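PDB 4YIV: apical membrane antigen AMA1 from Toxoplasma gondii ME49, which takes part in host cell invasion as a microneme protein of the moving junction, the ring formed between the parasite tip and the host cell membrane. Local coordinates for residues S114-E122 and Y161-I170; D222-Q231 and I346-P356. One frame throughout, in Å; residues are numbered along the deposited sequence.

Contact 1 of 2, residues S114-E122 and Y161-I170; sequences SPFPMELLE and YDSKKRLCHI. With CD (cadmium ion), chain D.
R166 sends its chain off beside its own backbone N (chi1 -70°) and bends it at chi3, which brings the guanidinium to the carboxylates of E119 and E122, with M118 CB over one face. M118 sets CG opposite its backbone N (chi1 -180°), and two bends beyond it turn CE back to the Y161 ring. The motif is a short antiparallel beta ladder: edge strand 116-117 pairs with strand 167-170 and runs straight into helix 118-122, with P117 as N-cap. F116 and C168 form the hydrogen-bonded pair, with F116 N to C168 O 2.8 Å and C168 N to F116 O 2.9 Å. P117 and L167 are the non-hydrogen-bonded pair that follows. Strand 167-170 comes out of a hairpin with a G1 beta bulge, in which R166 and L167 both face D162.

At the start of the ladder, S114 OG accepts a nearly straight bond from I170 N and also bonds N102. P115, after a cis peptide bond, lays CB over one face of the H169 ring, a CH-pi contact 3.6 Å from the centroid. H169 ND1 is itself held by N102. At the other end, M118 CE comes within 3.4 Å of Y161 CE1. Y161 OH is buried there without a partner in the model. C168 continues into the disulfide with C136 of helix 132-141.

E119 binds a cadmium ion through both oxygens and E122 through OE2, with a water on the metal. R166 probably offsets some of their negative charge; its NH2 bridges D132 and, weakly, E122 OE1. R166 NH1 donates a straight salt-bridge hydrogen bond to E119 OE2 (2.7 Å, N-H...O 175°), taken on the anti lone pair, with the oxygen in the guanidinium plane.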
ATOM      1  N   SER A 114      13.992  -0.451  17.825  1.00 36.40           N
ATOM      2  CA  SER A 114      12.769   0.057  17.188  1.00 31.03           C
ATOM      3  C   SER A 114      11.768   0.655  18.173  1.00 33.18           C
ATOM      4  O   SER A 114      11.483   0.035  19.179  1.00 37.64           O
ATOM      5  CB  SER A 114      12.099  -1.096  16.426  1.00 27.95           C
ATOM      6  OG  SER A 114      10.924  -0.661  15.764  1.00 25.78           O
ATOM      7  N   PRO A 115      11.161   1.815  17.856  1.00 28.39           N
ATOM      8  CA  PRO A 115      11.324   2.557  16.600  1.00 29.85           C
ATOM      9  C   PRO A 115      12.661   3.278  16.547  1.00 31.09           C
ATOM     10  O   PRO A 115      13.267   3.579  17.585  1.00 31.13           O
ATOM     11  CB  PRO A 115      10.157   3.541  16.609  1.00 27.93           C
ATOM     12  CG  PRO A 115       9.828   3.721  18.041  1.00 29.90           C
ATOM     13  CD  PRO A 115      10.119   2.410  18.701  1.00 29.42           C
ATOM     14  N   PHE A 116      13.144   3.509  15.346  1.00 27.55           N
ATOM     15  CA  PHE A 116      14.476   4.065  15.191  1.00 25.19           C
ATOM     16  C   PHE A 116      14.324   5.455  14.588  1.00 25.77           C
ATOM     17  O   PHE A 116      13.541   5.639  13.651  1.00 24.14           O
ATOM     18  CB  PHE A 116      15.352   3.180  14.329  1.00 27.68           C
ATOM     19  CG  PHE A 116      16.820   3.491  14.464  1.00 32.71           C
ATOM     20  CD1 PHE A 116      17.562   2.976  15.528  1.00 34.63           C
ATOM     21  CD2 PHE A 116      17.449   4.314  13.551  1.00 28.84           C
ATOM     22  CE1 PHE A 116      18.913   3.275  15.670  1.00 36.46           C
ATOM     23  CE2 PHE A 116      18.813   4.605  13.670  1.00 32.62           C
ATOM     24  CZ  PHE A 116      19.542   4.082  14.731  1.00 36.56           C
ATOM     25  N   PRO A 117      15.041   6.453  15.136  1.00 29.70           N
ATOM     26  CA  PRO A 117      14.799   7.818  14.662  1.00 26.69           C
ATOM     27  C   PRO A 117      15.421   8.094  13.297  1.00 25.35           C
ATOM     28  O   PRO A 117      16.581   7.757  13.067  1.00 26.61           O
ATOM     29  CB  PRO A 117      15.452   8.677  15.745  1.00 30.53           C
ATOM     30  CG  PRO A 117      16.581   7.828  16.225  1.00 31.37           C
ATOM     31  CD  PRO A 117      16.077   6.414  16.186  1.00 31.97           C
ATOM     32  N   MET A 118      14.654   8.720  12.417  1.00 24.79           N
ATOM     33  CA  MET A 118      15.106   9.007  11.066  1.00 22.48           C
ATOM     34  C   MET A 118      16.384   9.880  11.061  1.00 28.77           C
ATOM     35  O   MET A 118      17.222   9.792  10.150  1.00 25.08           O
ATOM     36  CB  MET A 118      14.003   9.701  10.310  1.00 23.72           C
ATOM     37  CG  MET A 118      14.352  10.053   8.874  1.00 29.99           C
ATOM     38  SD  MET A 118      14.871   8.614   7.848  1.00 31.17           S
ATOM     39  CE  MET A 118      13.450   7.529   8.067  1.00 27.86           C
ATOM     40  N   GLU A 119      16.555  10.712  12.089  1.00 27.27           N
ATOM     41  CA  GLU A 119      17.720  11.592  12.122  1.00 26.12           C
ATOM     42  C   GLU A 119      19.001  10.795  12.120  1.00 26.28           C
ATOM     43  O   GLU A 119      19.984  11.183  11.497  1.00 28.88           O
ATOM     44  CB  GLU A 119      17.659  12.518  13.351  1.00 26.22           C
ATOM     45  CG  GLU A 119      16.780  13.697  13.141  1.00 28.19           C
ATOM     46  CD  GLU A 119      17.322  14.647  12.093  1.00 32.24           C
ATOM     47  OE1 GLU A 119      18.507  15.045  12.255  1.00 29.56           O
ATOM     48  OE2 GLU A 119      16.572  14.953  11.114  1.00 29.34           O
ATOM     49  N   LEU A 120      19.016   9.669  12.820  1.00 26.77           N
ATOM     50  CA  LEU A 120      20.222   8.880  12.863  1.00 26.85           C
ATOM     51  C   LEU A 120      20.443   8.142  11.534  1.00 27.32           C
ATOM     52  O   LEU A 120      21.575   7.957  11.136  1.00 26.87           O
ATOM     53  CB  LEU A 120      20.190   7.911  14.046  1.00 30.51           C
ATOM     54  CG  LEU A 120      20.725   8.520  15.343  1.00 35.80           C
ATOM     55  CD1 LEU A 120      20.061   9.802  15.683  1.00 35.22           C
ATOM     56  CD2 LEU A 120      20.480   7.532  16.429  1.00 37.14           C
ATOM     57  N   LEU A 121      19.373   7.770  10.833  1.00 25.47           N
ATOM     58  CA  LEU A 121      19.510   7.077   9.555  1.00 24.13           C
ATOM     59  C   LEU A 121      20.017   8.037   8.496  1.00 27.88           C
ATOM     60  O   LEU A 121      20.816   7.681   7.632  1.00 27.53           O
ATOM     61  CB  LEU A 121      18.173   6.494   9.094  1.00 25.57           C
ATOM     62  CG  LEU A 121      17.552   5.377   9.952  1.00 25.29           C
ATOM     63  CD1 LEU A 121      16.175   4.970   9.395  1.00 24.94           C
ATOM     64  CD2 LEU A 121      18.460   4.209   9.994  1.00 28.03           C
ATOM     65  N   GLU A 122      19.492   9.254   8.542  1.00 23.88           N
ATOM     66  CA  GLU A 122      19.933  10.307   7.646  1.00 27.73           C
ATOM     67  C   GLU A 122      21.465  10.551   7.770  1.00 27.40           C
ATOM     68  O   GLU A 122      22.143  10.901   6.788  1.00 28.86           O
ATOM     69  CB  GLU A 122      19.118  11.572   7.970  1.00 31.63           C
ATOM     70  CG  GLU A 122      19.803  12.875   7.721  1.00 39.61           C
ATOM     71  CD  GLU A 122      19.063  14.031   8.372  1.00 39.26           C
ATOM     72  OE1 GLU A 122      17.806  14.022   8.429  1.00 38.55           O
ATOM     73  OE2 GLU A 122      19.774  14.937   8.837  1.00 35.14           O
ATOM     74  N   TYR A 161       6.626   3.152   8.659  1.00 18.61           N
ATOM     75  CA  TYR A 161       7.186   4.503   8.780  1.00 19.89           C
ATOM     76  C   TYR A 161       6.101   5.431   9.323  1.00 22.41           C
ATOM     77  O   TYR A 161       5.019   5.582   8.734  1.00 20.85           O
ATOM     78  CB  TYR A 161       7.735   5.019   7.441  1.00 21.06           C
ATOM     79  CG  TYR A 161       8.464   6.360   7.601  1.00 21.44           C
ATOM     80  CD1 TYR A 161       9.487   6.487   8.517  1.00 25.19           C
ATOM     81  CD2 TYR A 161       8.073   7.495   6.890  1.00 24.94           C
ATOM     82  CE1 TYR A 161      10.127   7.695   8.719  1.00 27.53           C
ATOM     83  CE2 TYR A 161       8.725   8.731   7.089  1.00 27.71           C
ATOM     84  CZ  TYR A 161       9.744   8.810   7.999  1.00 28.75           C
ATOM     85  OH  TYR A 161      10.410  10.007   8.230  1.00 33.18           O
ATOM     86  N   ASP A 162       6.414   6.053  10.459  1.00 23.10           N
ATOM     87  CA  ASP A 162       5.566   7.061  11.065  1.00 22.59           C
ATOM     88  C   ASP A 162       6.136   8.368  10.569  1.00 23.11           C
ATOM     89  O   ASP A 162       7.203   8.783  11.035  1.00 22.19           O
ATOM     90  CB  ASP A 162       5.591   6.972  12.602  1.00 23.55           C
ATOM     91  CG  ASP A 162       4.709   8.040  13.284  1.00 28.26           C
ATOM     92  OD1 ASP A 162       4.426   9.106  12.653  1.00 27.61           O
ATOM     93  OD2 ASP A 162       4.326   7.804  14.465  1.00 27.17           O
ATOM     94  N   SER A 163       5.471   8.958   9.584  1.00 23.97           N
ATOM     95  CA  SER A 163       6.030  10.101   8.868  1.00 26.72           C
ATOM     96  C   SER A 163       5.821  11.392   9.655  1.00 28.95           C
ATOM     97  O   SER A 163       6.495  12.392   9.403  1.00 30.51           O
ATOM     98  CB  SER A 163       5.415  10.250   7.479  1.00 26.43           C
ATOM     99  OG  SER A 163       4.023  10.522   7.556  1.00 25.01           O
ATOM    100  N   LYS A 164       4.901  11.358  10.611  1.00 28.89           N
ATOM    101  CA  LYS A 164       4.698  12.489  11.514  1.00 30.90           C
ATOM    102  C   LYS A 164       5.815  12.577  12.571  1.00 31.07           C
ATOM    103  O   LYS A 164       6.445  13.617  12.707  1.00 32.38           O
ATOM    104  CB  LYS A 164       3.331  12.388  12.189  1.00 30.99           C
ATOM    105  CG  LYS A 164       2.938  13.606  12.994  1.00 45.38           C
ATOM    106  CD  LYS A 164       1.594  13.377  13.720  1.00 57.94           C
ATOM    107  CE  LYS A 164       1.377  14.395  14.850  1.00 79.92           C
ATOM    108  NZ  LYS A 164       0.064  14.245  15.560  1.00 84.84           N
ATOM    109  N   LYS A 165       6.075  11.495  13.303  1.00 27.85           N
ATOM    110  CA  LYS A 165       7.139  11.478  14.296  1.00 27.16           C
ATOM    111  C   LYS A 165       8.514  11.208  13.717  1.00 30.87           C
ATOM    112  O   LYS A 165       9.520  11.322  14.414  1.00 27.35           O
ATOM    113  CB  LYS A 165       6.827  10.443  15.358  1.00 28.29           C
ATOM    114  CG  LYS A 165       5.524  10.714  16.058  1.00 33.41           C
ATOM    115  CD  LYS A 165       5.371   9.807  17.218  1.00 34.53           C
ATOM    116  CE  LYS A 165       4.186  10.200  18.054  1.00 46.46           C
ATOM    117  NZ  LYS A 165       4.098   9.264  19.222  1.00 50.03           N
ATOM    118  N   ARG A 166       8.558  10.870  12.428  1.00 26.54           N
ATOM    119  CA  ARG A 166       9.792  10.453  11.766  1.00 24.02           C
ATOM    120  C   ARG A 166      10.497   9.347  12.512  1.00 26.65           C
ATOM    121  O   ARG A 166      11.683   9.468  12.861  1.00 26.33           O
ATOM    122  CB  ARG A 166      10.750  11.650  11.564  1.00 26.98           C
ATOM    123  CG  ARG A 166      10.245  12.601  10.552  1.00 29.14           C
ATOM    124  CD  ARG A 166      11.204  13.764  10.340  1.00 30.80           C
ATOM    125  NE  ARG A 166      12.312  13.454   9.444  1.00 29.85           N
ATOM    126  CZ  ARG A 166      13.593  13.740   9.678  1.00 34.61           C
ATOM    127  NH1 ARG A 166      13.965  14.339  10.805  1.00 31.45           N
ATOM    128  NH2 ARG A 166      14.522  13.425   8.775  1.00 32.13           N
ATOM    129  N   LEU A 167       9.748   8.254  12.721  1.00 23.83           N
ATOM    130  CA  LEU A 167      10.211   7.054  13.416  1.00 23.50           C
ATOM    131  C   LEU A 167      10.003   5.856  12.506  1.00 24.36           C
ATOM    132  O   LEU A 167       8.936   5.728  11.913  1.00 20.85           O
ATOM    133  CB  LEU A 167       9.436   6.824  14.715  1.00 27.05           C
ATOM    134  CG  LEU A 167       9.721   7.835  15.812  1.00 29.92           C
ATOM    135  CD1 LEU A 167       8.830   7.533  16.995  1.00 29.18           C
ATOM    136  CD2 LEU A 167      11.197   7.791  16.194  1.00 30.10           C
ATOM    137  N   CYS A 168      10.995   4.979  12.477  1.00 22.62           N
ATOM    138  CA  CYS A 168      10.973   3.759  11.680  1.00 24.01           C
ATOM    139  C   CYS A 168      10.749   2.555  12.605  1.00 23.85           C
ATOM    140  O   CYS A 168      11.606   2.205  13.423  1.00 26.86           O
ATOM    141  CB  CYS A 168      12.282   3.623  10.904  1.00 27.60           C
ATOM    142  SG  CYS A 168      12.268   2.274   9.673  1.00 32.79           S
ATOM    143  N   HIS A 169       9.562   1.973  12.509  1.00 23.60           N
ATOM    144  CA  HIS A 169       9.209   0.766  13.261  1.00 20.79           C
ATOM    145  C   HIS A 169       9.513  -0.483  12.495  1.00 21.10           C
ATOM    146  O   HIS A 169       9.046  -0.627  11.379  1.00 24.13           O
ATOM    147  CB  HIS A 169       7.706   0.735  13.580  1.00 24.01           C
ATOM    148  CG  HIS A 169       7.263   1.835  14.492  1.00 24.30           C
ATOM    149  ND1 HIS A 169       7.237   1.690  15.862  1.00 24.89           N
ATOM    150  CD2 HIS A 169       6.832   3.089  14.233  1.00 25.45           C
ATOM    151  CE1 HIS A 169       6.823   2.818  16.410  1.00 25.91           C
ATOM    152  NE2 HIS A 169       6.577   3.682  15.446  1.00 28.76           N
ATOM    153  N   ILE A 170      10.206  -1.402  13.151  1.00 20.80           N
ATOM    154  CA  ILE A 170      10.426  -2.752  12.666  1.00 23.51           C
ATOM    155  C   ILE A 170       9.440  -3.629  13.403  1.00 22.90           C
ATOM    156  O   ILE A 170       9.435  -3.628  14.624  1.00 24.94           O
ATOM    157  CB  ILE A 170      11.860  -3.254  12.941  1.00 26.53           C
ATOM    158  CG1 ILE A 170      12.904  -2.353  12.287  1.00 27.56           C
ATOM    159  CG2 ILE A 170      12.010  -4.703  12.445  1.00 27.04           C
ATOM    160  CD1 ILE A 170      12.715  -2.149  10.842  1.00 25.27           C
TER
HETATM  161 CD    CD D 503      18.318  16.320  10.052  0.75 26.02          CD
HETATM  162  O   HOH W   1      16.560  16.912   8.448  1.00 40.57           O

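Contact 2 of 2, residues D222-Q231 and I346-P356; sequences DAFISKCPNQ and IIPSNPSVTPP
A proline-rich loop, 346-356, wraps past the short helix 224-227 in this contact. The loop has no regular helix or strand, and no hydrogen bond crosses to the helix segment. Apolar side chains carry the contact.

I225 makes the largest share of it. Its two branches part: CG1 lies beside the backbone N (chi1 -64°) and sends CD1 outward, while CG2 stands anti to the backbone N, beside the carbonyl carbon. CD1 meets V353 CG1 at 3.8 Å, the two side chains crossing at about a right angle, and also reaches P348 CG. CG2 rests 3.7 Å from P356 CD, close to the T354 carbonyl. V353 puts its second methyl, CG2, against the D222 carboxylate, 3.8 Å from OD2. The D222 oxygen OD1 bonds S130.

F224 presents a ring edge. I346 CG2 lies near the ring plane, 3.8 Å from CE1. I225 CG1 of the same helix lies over one face, toward the rim. I346 O is buried here without a partner in the model.

Each segment has its own polar brace. N230 ND2 donates to F224 O at 3.0 Å, from above the carbonyl plane, which ties the chain after the helix back to it. N350 OD1 accepts from S352 OG, S352 N and V353 N, the last two forming an Asx turn and an Asx motif. Together they brace the turn 350-353, consistent with the placing of V353 against I225.

Beyond the contact, C228 is joined to C59 by a disulfide. F224 and I346 both pack on L133 of helix 132-141, and I346 also touches W62 of strand 61-62.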
ATOM      1  N   ASP A 222      15.130   3.509  -3.769  1.00 21.55           N
ATOM      2  CA  ASP A 222      14.619   4.640  -4.487  1.00 21.01           C
ATOM      3  C   ASP A 222      13.637   4.168  -5.569  1.00 21.01           C
ATOM      4  O   ASP A 222      13.049   4.948  -6.219  1.00 20.43           O
ATOM      5  CB  ASP A 222      15.753   5.449  -5.150  1.00 21.97           C
ATOM      6  CG  ASP A 222      16.652   6.171  -4.151  1.00 29.50           C
ATOM      7  OD1 ASP A 222      16.172   6.655  -3.154  1.00 29.74           O
ATOM      8  OD2 ASP A 222      17.843   6.242  -4.372  1.00 31.18           O
ATOM      9  N   ALA A 223      13.462   2.871  -5.732  1.00 20.42           N
ATOM     10  CA  ALA A 223      12.625   2.400  -6.826  1.00 19.69           C
ATOM     11  C   ALA A 223      11.149   2.778  -6.703  1.00 19.87           C
ATOM     12  O   ALA A 223      10.489   3.082  -7.719  1.00 21.28           O
ATOM     13  CB  ALA A 223      12.746   0.880  -6.972  1.00 22.33           C
ATOM     14  N   PHE A 224      10.623   2.780  -5.474  1.00 22.38           N
ATOM     15  CA  PHE A 224       9.186   3.009  -5.261  1.00 20.29           C
ATOM     16  C   PHE A 224       8.760   4.364  -5.755  1.00 21.89           C
ATOM     17  O   PHE A 224       7.582   4.593  -6.038  1.00 21.07           O
ATOM     18  CB  PHE A 224       8.832   2.845  -3.745  1.00 22.99           C
ATOM     19  CG  PHE A 224       9.217   4.037  -2.887  1.00 22.41           C
ATOM     20  CD1 PHE A 224       8.333   5.093  -2.730  1.00 22.92           C
ATOM     21  CD2 PHE A 224      10.454   4.096  -2.231  1.00 20.31           C
ATOM     22  CE1 PHE A 224       8.680   6.207  -1.972  1.00 21.56           C
ATOM     23  CE2 PHE A 224      10.806   5.208  -1.471  1.00 22.96           C
ATOM     24  CZ  PHE A 224       9.917   6.270  -1.355  1.00 20.87           C
ATOM     25  N   ILE A 225       9.708   5.305  -5.812  1.00 20.52           N
ATOM     26  CA  ILE A 225       9.391   6.682  -6.182  1.00 21.62           C
ATOM     27  C   ILE A 225       8.754   6.752  -7.577  1.00 23.94           C
ATOM     28  O   ILE A 225       7.818   7.517  -7.825  1.00 26.51           O
ATOM     29  CB  ILE A 225      10.686   7.561  -6.116  1.00 22.55           C
ATOM     30  CG1 ILE A 225      11.222   7.632  -4.689  1.00 23.67           C
ATOM     31  CG2 ILE A 225      10.421   8.983  -6.591  1.00 30.62           C
ATOM     32  CD1 ILE A 225      12.665   8.150  -4.621  1.00 29.01           C
ATOM     33  N   SER A 226       9.247   5.931  -8.491  1.00 25.70           N
ATOM     34  CA  SER A 226       8.734   5.907  -9.870  1.00 27.89           C
ATOM     35  C   SER A 226       7.862   4.692 -10.191  1.00 28.76           C
ATOM     36  O   SER A 226       7.126   4.702 -11.168  1.00 27.54           O
ATOM     37  CB  SER A 226       9.906   5.924 -10.870  1.00 31.74           C
ATOM     38  OG  SER A 226      10.669   4.716 -10.769  1.00 33.55           O
ATOM     39  N   LYS A 227       7.960   3.639  -9.393  1.00 23.30           N
ATOM     40  CA  LYS A 227       7.372   2.365  -9.785  1.00 24.55           C
ATOM     41  C   LYS A 227       6.074   2.049  -9.084  1.00 28.33           C
ATOM     42  O   LYS A 227       5.441   1.051  -9.430  1.00 25.67           O
ATOM     43  CB  LYS A 227       8.350   1.237  -9.524  1.00 25.81           C
ATOM     44  CG  LYS A 227       9.577   1.318 -10.380  1.00 31.27           C
ATOM     45  CD  LYS A 227       9.153   1.367 -11.871  1.00 34.31           C
ATOM     46  CE  LYS A 227      10.164   0.791 -12.805  1.00 40.46           C
ATOM     47  NZ  LYS A 227       9.554   0.685 -14.200  1.00 48.82           N
ATOM     48  N   CYS A 228       5.690   2.896  -8.126  1.00 22.04           N
ATOM     49  CA  CYS A 228       4.570   2.628  -7.208  1.00 26.45           C
ATOM     50  C   CYS A 228       3.571   3.799  -7.256  1.00 23.75           C
ATOM     51  O   CYS A 228       3.990   4.964  -7.486  1.00 23.53           O
ATOM     52  CB  CYS A 228       5.107   2.396  -5.788  1.00 21.92           C
ATOM     53  SG  CYS A 228       6.259   0.981  -5.604  1.00 24.38           S
ATOM     54  N   PRO A 229       2.248   3.503  -7.139  1.00 21.28           N
ATOM     55  CA  PRO A 229       1.241   4.535  -7.284  1.00 20.99           C
ATOM     56  C   PRO A 229       1.018   5.210  -5.939  1.00 23.42           C
ATOM     57  O   PRO A 229      -0.035   5.053  -5.309  1.00 21.90           O
ATOM     58  CB  PRO A 229       0.018   3.762  -7.762  1.00 22.94           C
ATOM     59  CG  PRO A 229       0.125   2.476  -7.037  1.00 22.32           C
ATOM     60  CD  PRO A 229       1.611   2.177  -6.932  1.00 20.29           C
ATOM     61  N   ASN A 230       2.034   5.935  -5.485  1.00 22.47           N
ATOM     62  CA  ASN A 230       2.072   6.430  -4.114  1.00 23.35           C
ATOM     63  C   ASN A 230       0.938   7.367  -3.747  1.00 22.53           C
ATOM     64  O   ASN A 230       0.395   7.305  -2.636  1.00 20.76           O
ATOM     65  CB  ASN A 230       3.399   7.144  -3.855  1.00 21.99           C
ATOM     66  CG  ASN A 230       4.589   6.206  -3.978  1.00 24.82           C
ATOM     67  OD1 ASN A 230       4.681   5.227  -3.244  1.00 23.24           O
ATOM     68  ND2 ASN A 230       5.486   6.480  -4.920  1.00 23.64           N
ATOM     69  N   GLN A 231       0.579   8.224  -4.693  1.00 21.35           N
ATOM     70  CA  GLN A 231      -0.497   9.195  -4.505  1.00 23.19           C
ATOM     71  C   GLN A 231      -1.747   8.935  -5.361  1.00 23.76           C
ATOM     72  O   GLN A 231      -1.687   8.323  -6.431  1.00 23.89           O
ATOM     73  CB  GLN A 231       0.019  10.601  -4.818  1.00 29.49           C
ATOM     74  CG  GLN A 231       0.555  11.348  -3.593  1.00 27.39           C
ATOM     75  CD  GLN A 231       1.698  10.617  -2.915  1.00 28.68           C
ATOM     76  OE1 GLN A 231       1.555  10.039  -1.829  1.00 29.42           O
ATOM     77  NE2 GLN A 231       2.833  10.617  -3.571  1.00 23.97           N
ATOM     78  N   ILE A 346       9.070  11.919   0.500  1.00 21.59           N
ATOM     79  CA  ILE A 346       9.464  11.096  -0.657  1.00 25.62           C
ATOM     80  C   ILE A 346      10.037  11.941  -1.812  1.00 22.86           C
ATOM     81  O   ILE A 346      10.086  11.495  -2.939  1.00 24.92           O
ATOM     82  CB  ILE A 346       8.275  10.235  -1.200  1.00 22.15           C
ATOM     83  CG1 ILE A 346       7.178  11.098  -1.819  1.00 25.39           C
ATOM     84  CG2 ILE A 346       7.718   9.346  -0.087  1.00 24.97           C
ATOM     85  CD1 ILE A 346       6.253  10.293  -2.731  1.00 26.11           C
ATOM     86  N   ILE A 347      10.466  13.167  -1.538  1.00 28.20           N
ATOM     87  CA  ILE A 347      11.197  13.946  -2.561  1.00 25.99           C
ATOM     88  C   ILE A 347      12.691  13.718  -2.394  1.00 24.73           C
ATOM     89  O   ILE A 347      13.233  13.903  -1.297  1.00 21.92           O
ATOM     90  CB  ILE A 347      10.855  15.445  -2.469  1.00 29.31           C
ATOM     91  CG1 ILE A 347       9.377  15.615  -2.800  1.00 32.44           C
ATOM     92  CG2 ILE A 347      11.700  16.248  -3.487  1.00 31.09           C
ATOM     93  CD1 ILE A 347       8.838  16.966  -2.514  1.00 40.87           C
ATOM     94  N   PRO A 348      13.379  13.247  -3.463  1.00 24.20           N
ATOM     95  CA  PRO A 348      14.775  12.874  -3.226  1.00 25.18           C
ATOM     96  C   PRO A 348      15.660  14.074  -2.833  1.00 27.18           C
ATOM     97  O   PRO A 348      15.435  15.168  -3.330  1.00 26.13           O
ATOM     98  CB  PRO A 348      15.210  12.301  -4.581  1.00 25.97           C
ATOM     99  CG  PRO A 348      13.983  11.850  -5.204  1.00 29.57           C
ATOM    100  CD  PRO A 348      12.930  12.806  -4.793  1.00 25.83           C
ATOM    101  N   SER A 349      16.634  13.844  -1.967  1.00 22.89           N
ATOM    102  CA  SER A 349      17.610  14.853  -1.557  1.00 31.11           C
ATOM    103  C   SER A 349      18.838  14.950  -2.473  1.00 30.00           C
ATOM    104  O   SER A 349      19.866  15.505  -2.101  1.00 28.07           O
ATOM    105  CB  SER A 349      18.080  14.533  -0.160  1.00 31.02           C
ATOM    106  OG  SER A 349      18.661  13.258  -0.123  1.00 29.86           O
ATOM    107  N   ASN A 350      18.757  14.356  -3.646  1.00 29.15           N
ATOM    108  CA  ASN A 350      19.780  14.608  -4.641  1.00 29.19           C
ATOM    109  C   ASN A 350      19.102  14.747  -5.979  1.00 29.55           C
ATOM    110  O   ASN A 350      17.957  14.321  -6.142  1.00 26.21           O
ATOM    111  CB  ASN A 350      20.813  13.487  -4.629  1.00 32.67           C
ATOM    112  CG  ASN A 350      20.251  12.181  -5.153  1.00 35.30           C
ATOM    113  OD1 ASN A 350      19.936  12.060  -6.343  1.00 33.51           O
ATOM    114  ND2 ASN A 350      20.103  11.201  -4.271  1.00 30.76           N
ATOM    115  N   PRO A 351      19.781  15.373  -6.951  1.00 26.12           N
ATOM    116  CA  PRO A 351      19.090  15.614  -8.211  1.00 24.05           C
ATOM    117  C   PRO A 351      19.164  14.414  -9.203  1.00 22.15           C
ATOM    118  O   PRO A 351      18.700  14.553 -10.315  1.00 26.07           O
ATOM    119  CB  PRO A 351      19.821  16.835  -8.764  1.00 29.30           C
ATOM    120  CG  PRO A 351      21.242  16.628  -8.242  1.00 24.11           C
ATOM    121  CD  PRO A 351      21.067  16.096  -6.852  1.00 24.66           C
ATOM    122  N   SER A 352      19.789  13.301  -8.838  1.00 26.79           N
ATOM    123  CA  SER A 352      19.874  12.182  -9.794  1.00 24.47           C
ATOM    124  C   SER A 352      18.583  11.357  -9.882  1.00 26.43           C
ATOM    125  O   SER A 352      18.235  10.824 -10.936  1.00 25.32           O
ATOM    126  CB  SER A 352      21.002  11.235  -9.455  1.00 29.61           C
ATOM    127  OG  SER A 352      20.624  10.371  -8.398  1.00 40.96           O
ATOM    128  N   VAL A 353      17.878  11.238  -8.771  1.00 25.64           N
ATOM    129  CA  VAL A 353      16.725  10.370  -8.741  1.00 26.70           C
ATOM    130  C   VAL A 353      15.543  11.142  -9.238  1.00 26.83           C
ATOM    131  O   VAL A 353      15.190  12.197  -8.694  1.00 27.59           O
ATOM    132  CB  VAL A 353      16.510   9.806  -7.338  1.00 28.78           C
ATOM    133  CG1 VAL A 353      15.278   8.981  -7.305  1.00 30.00           C
ATOM    134  CG2 VAL A 353      17.727   8.968  -6.954  1.00 31.23           C
ATOM    135  N   THR A 354      14.892  10.599 -10.267  1.00 27.86           N
ATOM    136  CA  THR A 354      13.712  11.249 -10.822  1.00 29.32           C
ATOM    137  C   THR A 354      12.629  11.400  -9.739  1.00 32.84           C
ATOM    138  O   THR A 354      12.197  10.413  -9.158  1.00 31.77           O
ATOM    139  CB  THR A 354      13.130  10.467 -11.983  1.00 27.49           C
ATOM    140  OG1 THR A 354      14.198  10.144 -12.875  1.00 28.25           O
ATOM    141  CG2 THR A 354      12.004  11.293 -12.707  1.00 27.73           C
ATOM    142  N   PRO A 355      12.210  12.636  -9.462  1.00 31.26           N
ATOM    143  CA  PRO A 355      11.165  12.827  -8.442  1.00 33.23           C
ATOM    144  C   PRO A 355       9.775  12.329  -8.863  1.00 37.98           C
ATOM    145  O   PRO A 355       9.506  12.120 -10.047  1.00 35.25           O
ATOM    146  CB  PRO A 355      11.153  14.358  -8.215  1.00 36.63           C
ATOM    147  CG  PRO A 355      11.812  14.963  -9.414  1.00 32.30           C
ATOM    148  CD  PRO A 355      12.716  13.904 -10.032  1.00 29.49           C
ATOM    149  N   PRO A 356       8.880  12.145  -7.881  1.00 38.55           N
ATOM    150  CA  PRO A 356       7.602  11.433  -8.052  1.00 50.67           C
ATOM    151  C   PRO A 356       6.465  12.151  -8.812  1.00 55.53           C
ATOM    152  O   PRO A 356       5.473  11.500  -9.166  1.00 62.33           O
ATOM    153  CB  PRO A 356       7.163  11.180  -6.590  1.00 45.49           C
ATOM    154  CG  PRO A 356       7.837  12.224  -5.799  1.00 43.07           C
ATOM    155  CD  PRO A 356       9.173  12.424  -6.460  1.00 39.57           C
TER

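In the fold
Along the chain the two contacts come in series. Contact 1 closes first: the chain leaves strand 116-117 and helix 118-122, passes through helix 132-141 and returns by strands 159-162 and 167-170. This adds the edge strand to a five-stranded antiparallel sheet. Contact 2 opens later, at helix 224-227. The chain then builds a second five-stranded antiparallel sheet before loop 346-356 comes back to the helix. The loops neither nest nor cross. The centres of contact 1 and contact 2 are about 19 Å apart. The nearest atoms of contact 1 and contact 2 are about 7 Å apart. Helix 132-141 borders both contacts: M118 and Y161 touch it from one, F224 and I346 from the other.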